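Local coordinates for flavin-nucleotide-binding protein (Azotobacter vinelandii, PDB 6RK0) that acts as a low-potential terminal oxidase, a flavocytochrome that carries FAD and haem b and is associated with the iron-only nitrogenase, at the interface of chains A and B. Residues are numbered along the deposited sequence; one frame, centred on the assembly and turned at random. Chains: chain A/B, Uncharacterized protein.

Contact 1: the interface of chains A and B. Residues chain A 204-206, 208-209, 213-216; chain B 102, 178, 185, 189-192.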
# COMPACT_ATOMS: atom_id res chain seq x y z
N GLU A 204 5.88 -6.21 -21.99
CA GLU A 204 7.15 -5.90 -22.62
C GLU A 204 8.02 -7.14 -22.60
O GLU A 204 8.42 -7.61 -21.53
CB GLU A 204 7.81 -4.75 -21.88
CG GLU A 204 6.87 -3.55 -22.03
CD GLU A 204 7.39 -2.29 -21.49
OE1 GLU A 204 8.53 -2.25 -21.00
OE2 GLU A 204 6.61 -1.32 -21.49
N PRO A 205 8.34 -7.70 -23.76
CA PRO A 205 9.09 -8.96 -23.78
C PRO A 205 10.52 -8.78 -23.31
O PRO A 205 11.19 -7.78 -23.62
CB PRO A 205 9.08 -9.36 -25.26
CG PRO A 205 8.96 -8.02 -26.00
CD PRO A 205 7.99 -7.23 -25.11
N ASP A 206 11.03 -9.81 -22.65
CA ASP A 206 12.47 -9.86 -22.35
C ASP A 206 13.21 -9.95 -23.68
O ASP A 206 12.94 -10.87 -24.48
CB ASP A 206 12.72 -11.15 -21.54
CG ASP A 206 14.16 -11.34 -21.12
OD1 ASP A 206 15.02 -10.50 -21.47
OD2 ASP A 206 14.40 -12.35 -20.40
N ARG A 208 15.93 -11.24 -24.22
CA ARG A 208 16.58 -12.53 -24.25
C ARG A 208 15.62 -13.69 -24.52
O ARG A 208 16.04 -14.84 -24.52
CB ARG A 208 17.38 -12.75 -22.97
CG ARG A 208 18.54 -11.79 -22.96
CD ARG A 208 19.59 -12.10 -21.92
NE ARG A 208 20.14 -13.44 -22.08
CZ ARG A 208 20.79 -14.07 -21.11
NH1 ARG A 208 20.95 -13.48 -19.95
NH2 ARG A 208 21.25 -15.30 -21.31
N ASN A 209 14.34 -13.40 -24.75
CA ASN A 209 13.44 -14.47 -25.16
C ASN A 209 13.98 -15.15 -26.42
O ASN A 209 14.56 -14.51 -27.32
CB ASN A 209 12.07 -13.91 -25.49
CG ASN A 209 11.22 -13.72 -24.25
OD1 ASN A 209 11.51 -14.22 -23.17
ND2 ASN A 209 10.13 -12.98 -24.43
N VAL A 213 9.31 -18.10 -29.60
CA VAL A 213 8.48 -18.39 -28.44
C VAL A 213 7.49 -17.25 -28.29
O VAL A 213 7.87 -16.15 -27.85
CB VAL A 213 9.35 -18.57 -27.20
CG1 VAL A 213 8.48 -18.74 -25.97
CG2 VAL A 213 10.26 -19.78 -27.38
N PRO A 214 6.23 -17.44 -28.62
CA PRO A 214 5.28 -16.33 -28.55
C PRO A 214 4.76 -16.08 -27.14
O PRO A 214 4.81 -16.95 -26.27
CB PRO A 214 4.13 -16.81 -29.44
CG PRO A 214 4.18 -18.29 -29.29
CD PRO A 214 5.63 -18.64 -29.24
N MET A 215 4.23 -14.89 -26.96
CA MET A 215 3.63 -14.54 -25.67
C MET A 215 2.30 -15.27 -25.53
O MET A 215 1.42 -15.14 -26.40
CB MET A 215 3.37 -13.06 -25.61
CG MET A 215 2.78 -12.65 -24.25
SD MET A 215 2.26 -10.93 -24.17
CE MET A 215 0.68 -11.04 -25.03
N PRO A 216 2.08 -15.99 -24.43
CA PRO A 216 0.74 -16.57 -24.21
C PRO A 216 -0.30 -15.47 -24.11
O PRO A 216 -0.12 -14.46 -23.43
CB PRO A 216 0.88 -17.28 -22.86
CG PRO A 216 2.35 -17.56 -22.72
CD PRO A 216 3.06 -16.41 -23.40
N ARG B 102 11.34 -17.27 -16.61
CA ARG B 102 11.26 -18.61 -17.17
C ARG B 102 10.99 -19.67 -16.11
O ARG B 102 10.49 -20.74 -16.46
CB ARG B 102 12.55 -18.91 -17.91
CG ARG B 102 12.77 -18.05 -19.13
CD ARG B 102 14.25 -17.97 -19.50
NE ARG B 102 14.42 -17.06 -20.63
CZ ARG B 102 14.37 -15.73 -20.56
NH1 ARG B 102 14.28 -15.11 -19.38
NH2 ARG B 102 14.47 -15.00 -21.66
N PRO B 178 13.07 -9.56 -16.33
CA PRO B 178 13.33 -10.73 -15.48
C PRO B 178 14.81 -11.10 -15.48
O PRO B 178 15.54 -10.84 -16.43
CB PRO B 178 12.47 -11.85 -16.11
CG PRO B 178 12.17 -11.36 -17.43
CD PRO B 178 12.17 -9.90 -17.45
N TYR B 185 18.06 -20.10 -19.86
CA TYR B 185 17.81 -19.31 -21.05
C TYR B 185 17.59 -20.13 -22.31
O TYR B 185 17.13 -19.55 -23.31
CB TYR B 185 18.90 -18.24 -21.23
CG TYR B 185 18.66 -17.06 -20.30
CD1 TYR B 185 17.89 -15.96 -20.71
CD2 TYR B 185 19.13 -17.09 -18.99
CE1 TYR B 185 17.61 -14.93 -19.86
CE2 TYR B 185 18.86 -16.05 -18.11
CZ TYR B 185 18.07 -14.98 -18.54
OH TYR B 185 17.79 -13.96 -17.66
N SER B 189 10.11 -20.67 -22.86
CA SER B 189 8.99 -19.97 -22.24
C SER B 189 9.20 -18.48 -22.42
O SER B 189 10.34 -18.01 -22.47
CB SER B 189 8.87 -20.37 -20.76
OG SER B 189 7.69 -19.89 -20.14
N TRP B 190 8.10 -17.76 -22.55
CA TRP B 190 8.14 -16.32 -22.79
C TRP B 190 8.30 -15.58 -21.46
O TRP B 190 7.49 -15.76 -20.55
CB TRP B 190 6.82 -15.90 -23.43
CG TRP B 190 6.76 -14.47 -23.90
CD1 TRP B 190 7.04 -14.01 -25.17
CD2 TRP B 190 6.39 -13.32 -23.12
NE1 TRP B 190 6.86 -12.65 -25.23
CE2 TRP B 190 6.47 -12.19 -23.98
CE3 TRP B 190 6.00 -13.13 -21.77
CZ2 TRP B 190 6.16 -10.90 -23.55
CZ3 TRP B 190 5.71 -11.85 -21.37
CH2 TRP B 190 5.79 -10.75 -22.24
N ALA B 191 9.31 -14.73 -21.39
CA ALA B 191 9.57 -13.91 -20.21
C ALA B 191 9.36 -12.44 -20.57
O ALA B 191 9.45 -12.04 -21.73
CB ALA B 191 10.99 -14.19 -19.73
N GLY B 192 9.10 -11.62 -19.54
CA GLY B 192 8.90 -10.21 -19.79
C GLY B 192 8.33 -9.54 -18.56
O GLY B 192 8.38 -10.08 -17.46
O HOH W 1 16.49 -11.96 -18.71
O HOH W 2 17.89 -16.89 -24.55

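Contact 2: the interface of chains A and B. Residues chain A 48-50, 55-57, 86-89; chain B 48-50, 55-57, 86-89.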
# COMPACT_ATOMS: atom_id res chain seq x y z
N GLY A 48 2.10 -6.31 9.12
CA GLY A 48 2.70 -5.73 10.33
C GLY A 48 3.18 -6.84 11.24
O GLY A 48 2.44 -7.78 11.52
N CYS A 49 4.42 -6.71 11.71
CA CYS A 49 5.01 -7.76 12.55
C CYS A 49 6.11 -7.10 13.38
O CYS A 49 6.96 -6.41 12.83
CB CYS A 49 5.55 -8.88 11.66
SG CYS A 49 6.10 -10.34 12.61
N MET A 50 6.09 -7.36 14.69
CA MET A 50 7.14 -6.84 15.57
C MET A 50 8.41 -7.64 15.39
O MET A 50 8.41 -8.85 15.65
CB MET A 50 6.66 -6.94 17.02
CG MET A 50 7.73 -6.71 18.07
SD MET A 50 8.38 -5.05 18.04
CE MET A 50 6.87 -4.24 17.82
N PRO A 55 7.50 -2.36 15.02
CA PRO A 55 6.35 -2.91 14.28
C PRO A 55 6.54 -2.63 12.79
O PRO A 55 5.97 -1.68 12.23
CB PRO A 55 5.17 -2.16 14.89
CG PRO A 55 5.74 -0.84 15.30
CD PRO A 55 7.16 -1.13 15.76
N PHE A 56 7.40 -3.43 12.16
CA PHE A 56 7.68 -3.28 10.76
C PHE A 56 6.45 -3.51 9.90
O PHE A 56 5.59 -4.34 10.20
CB PHE A 56 8.76 -4.28 10.33
CG PHE A 56 10.16 -3.80 10.60
CD1 PHE A 56 10.77 -2.93 9.72
CD2 PHE A 56 10.87 -4.22 11.72
CE1 PHE A 56 12.03 -2.44 9.96
CE2 PHE A 56 12.14 -3.75 11.95
CZ PHE A 56 12.74 -2.86 11.09
N VAL A 57 6.42 -2.80 8.77
CA VAL A 57 5.38 -2.94 7.76
C VAL A 57 6.02 -3.43 6.46
O VAL A 57 6.74 -2.66 5.80
CB VAL A 57 4.62 -1.62 7.51
CG1 VAL A 57 3.55 -1.82 6.47
CG2 VAL A 57 4.03 -1.06 8.81
N GLN A 86 3.43 -14.48 17.43
CA GLN A 86 2.72 -13.23 17.70
C GLN A 86 1.54 -13.10 16.75
O GLN A 86 1.59 -13.55 15.61
CB GLN A 86 3.64 -12.01 17.54
CG GLN A 86 4.09 -11.79 16.12
CD GLN A 86 5.01 -10.59 16.02
OE1 GLN A 86 4.54 -9.44 15.90
NE2 GLN A 86 6.31 -10.82 16.14
N ASP A 87 0.50 -12.42 17.22
CA ASP A 87 -0.59 -12.03 16.36
C ASP A 87 -0.15 -10.84 15.50
O ASP A 87 0.46 -9.89 15.99
CB ASP A 87 -1.82 -11.62 17.18
CG ASP A 87 -2.57 -12.77 17.82
OD1 ASP A 87 -2.08 -13.93 17.79
OD2 ASP A 87 -3.65 -12.53 18.40
N ILE A 88 -0.46 -10.92 14.21
CA ILE A 88 -0.10 -9.90 13.22
C ILE A 88 -1.33 -9.19 12.69
O ILE A 88 -2.48 -9.56 12.95
CB ILE A 88 0.75 -10.50 12.09
CG1 ILE A 88 -0.04 -11.57 11.32
CG2 ILE A 88 2.10 -10.99 12.63
CD1 ILE A 88 0.59 -12.00 10.01
N CYS A 89 -1.06 -8.15 11.90
CA CYS A 89 -2.08 -7.45 11.12
C CYS A 89 -1.65 -7.53 9.67
O CYS A 89 -0.54 -7.12 9.33
CB CYS A 89 -2.16 -6.00 11.56
SG CYS A 89 -3.34 -4.96 10.63
N GLY B 48 3.09 1.40 10.75
CA GLY B 48 3.07 0.30 11.71
C GLY B 48 3.29 0.84 13.11
O GLY B 48 4.22 1.60 13.36
N CYS B 49 2.43 0.40 14.03
CA CYS B 49 2.47 0.87 15.41
C CYS B 49 1.80 -0.19 16.27
O CYS B 49 0.75 -0.70 15.91
CB CYS B 49 1.73 2.21 15.52
SG CYS B 49 1.91 3.02 17.12
N MET B 50 2.41 -0.52 17.43
CA MET B 50 1.78 -1.45 18.36
C MET B 50 0.60 -0.76 19.04
O MET B 50 0.78 0.27 19.72
CB MET B 50 2.75 -1.89 19.44
CG MET B 50 3.89 -2.73 18.92
SD MET B 50 3.42 -4.26 18.09
CE MET B 50 2.45 -4.99 19.33
N PRO B 55 0.72 -5.30 16.01
CA PRO B 55 1.45 -4.38 15.12
C PRO B 55 0.53 -3.98 13.98
O PRO B 55 0.61 -4.50 12.85
CB PRO B 55 2.63 -5.23 14.66
CG PRO B 55 2.12 -6.66 14.69
CD PRO B 55 1.21 -6.70 15.89
N PHE B 56 -0.41 -3.09 14.29
CA PHE B 56 -1.36 -2.63 13.30
C PHE B 56 -0.67 -1.89 12.17
O PHE B 56 0.30 -1.16 12.36
CB PHE B 56 -2.37 -1.69 13.97
CG PHE B 56 -3.55 -2.43 14.56
CD1 PHE B 56 -4.59 -2.84 13.74
CD2 PHE B 56 -3.64 -2.68 15.93
CE1 PHE B 56 -5.68 -3.53 14.25
CE2 PHE B 56 -4.73 -3.38 16.44
CZ PHE B 56 -5.73 -3.78 15.61
N VAL B 57 -1.25 -2.03 10.98
CA VAL B 57 -0.79 -1.36 9.77
C VAL B 57 -1.90 -0.45 9.28
O VAL B 57 -2.92 -0.93 8.75
CB VAL B 57 -0.41 -2.37 8.68
CG1 VAL B 57 0.05 -1.63 7.44
CG2 VAL B 57 0.63 -3.35 9.19
N GLN B 86 6.92 4.85 21.43
CA GLN B 86 7.47 3.70 20.73
C GLN B 86 7.98 4.15 19.38
O GLN B 86 7.42 5.04 18.74
CB GLN B 86 6.44 2.58 20.55
CG GLN B 86 5.28 2.96 19.65
CD GLN B 86 4.28 1.85 19.51
OE1 GLN B 86 4.54 0.84 18.81
NE2 GLN B 86 3.15 1.97 20.19
N ASP B 87 9.02 3.48 18.91
CA ASP B 87 9.47 3.67 17.54
C ASP B 87 8.50 2.97 16.57
O ASP B 87 8.02 1.87 16.85
CB ASP B 87 10.87 3.12 17.35
CG ASP B 87 11.96 3.95 18.01
OD1 ASP B 87 11.64 4.94 18.71
OD2 ASP B 87 13.15 3.59 17.80
N ILE B 88 8.20 3.63 15.46
CA ILE B 88 7.29 3.13 14.46
C ILE B 88 8.03 2.87 13.15
O ILE B 88 9.21 3.23 12.98
CB ILE B 88 6.09 4.09 14.27
CG1 ILE B 88 6.54 5.45 13.76
CG2 ILE B 88 5.27 4.12 15.54
CD1 ILE B 88 5.44 6.32 13.35
N CYS B 89 7.31 2.26 12.21
CA CYS B 89 7.77 2.08 10.83
C CYS B 89 6.75 2.70 9.91
O CYS B 89 5.57 2.33 9.97
CB CYS B 89 7.89 0.58 10.51
SG CYS B 89 8.39 0.20 8.82

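Contact 1: the interface of chains A and B
The indole of B:Trp190 is clasped on both faces by chain A: A:Met215 CG sits 3.7 Å from the centroid of its six-membered ring, and on the opposite face the amide nitrogen A:Asn209 ND2 lies over the rim, the amide plane turned 48° to the ring. A:Val213 O stands at the indole edge, and A:Pro205 CA lies 3.5 Å from CZ2 of B:Trp190. Nearby, the guanidinium of A:Arg208 stacks almost parallel on the B:Tyr185 ring, NH2 lying 3.5 Å from the centroid in a cation-pi contact. At the edge of that ring, water 1 joins the phenol OH to A:Asp206 OD2 and B:Pro178 O. A second guanidinium, B:Arg102, puts one face under B:Tyr185 CE1 and points its NH1 and NH2 end-on at one carboxylate oxygen, A:Asp206 OD2, each 2.9 Å away; the carboxylate plane stands 85° to it. This salt bridge would probably favour an ionised aspartate. The backbone of B:Ala191 is read twice by A:Asn209: its N-H meets OD1 on a lone pair at 2.9 Å, and its O accepts from ND2, as well as from A:Asp206 N in a nearly straight bond (175°). An alanine in place of B:Trp190 would remove the indole surface against A:Met215 and A:Pro205 and would probably loosen the hold on the C-terminal segment. The site is likely to fasten this segment onto the other chain, holding the deposited dimer together.

Contact 2: the interface of chains A and B
Close packing rests mainly on A:Pro55 and B:Pro55, the most deeply buried residues of the patch, with A:Val57, B:Val57 and the glycines opposite them as its tight middle. The two valines meet tip to tip across the two-fold axis, CG1 to CG1 at 3.6 Å. Each CG1 is anti to its backbone N (chi1 -180° in A:Val57), which turns CG2 onto the partner's backbone: A:Val57 CG2 lies 3.3 Å from B:Gly48 CA, the glycine letting the methyl lie close on the main chain. Beside them the prolines wedge between strand 44-51 and the loop before strand 88-100 of the other chain. A:Pro55 presses CG toward B:Gly48 O and B:Cys49 CA, while its CD rests 3.3 Å from B:Asp87 O; B:Pro55 does the same in chain A. B:Cys89 CB packs against A:Phe56 CA, and its SG, anti to the backbone N, accepts a long hydrogen bond from A:Val57 N at 3.6 Å; the twin bond to A:Cys89 SG is weak. Apolar fit probably carries most of this part.

The methionine end is looser and less symmetric. A:Met50 CE touches B:Met50 SD at 3.5 Å, the chains crossing at about a right angle, but A:Met50 is poorly ordered and the copies differ: CG is anti to the backbone N in A:Met50 (chi1 168°) and anti to the carbonyl carbon in B:Met50. Behind each methionine the backbone is steadied within its own chain, where the A:Gln86 amide takes A:Met50 N on OE1 and gives NE2 to A:Met50 O, at 2.9 Å. The patch lies where strands 44-51 and 54-61 of both subunits face each other, flanked by the starts of strands 88-100.

About 39 Å separates the C-alpha centres of contact 1 and contact 2, which have no residue in common but belong to the same two-fold symmetric interface. Contact 2 lies on the axis and brings the same set of segments from both chains together, whereas contact 1 sits at the periphery, joins unlike segments and recurs with the chains exchanged. Strand 88-100 begins at contact 2 and ends just before B:Arg102 of contact 1, so one element leads from the centre toward the rim. Apolar strand packing in the middle and a polar, aromatic clasp at the ends probably hold the subunits in a fixed mutual orientation.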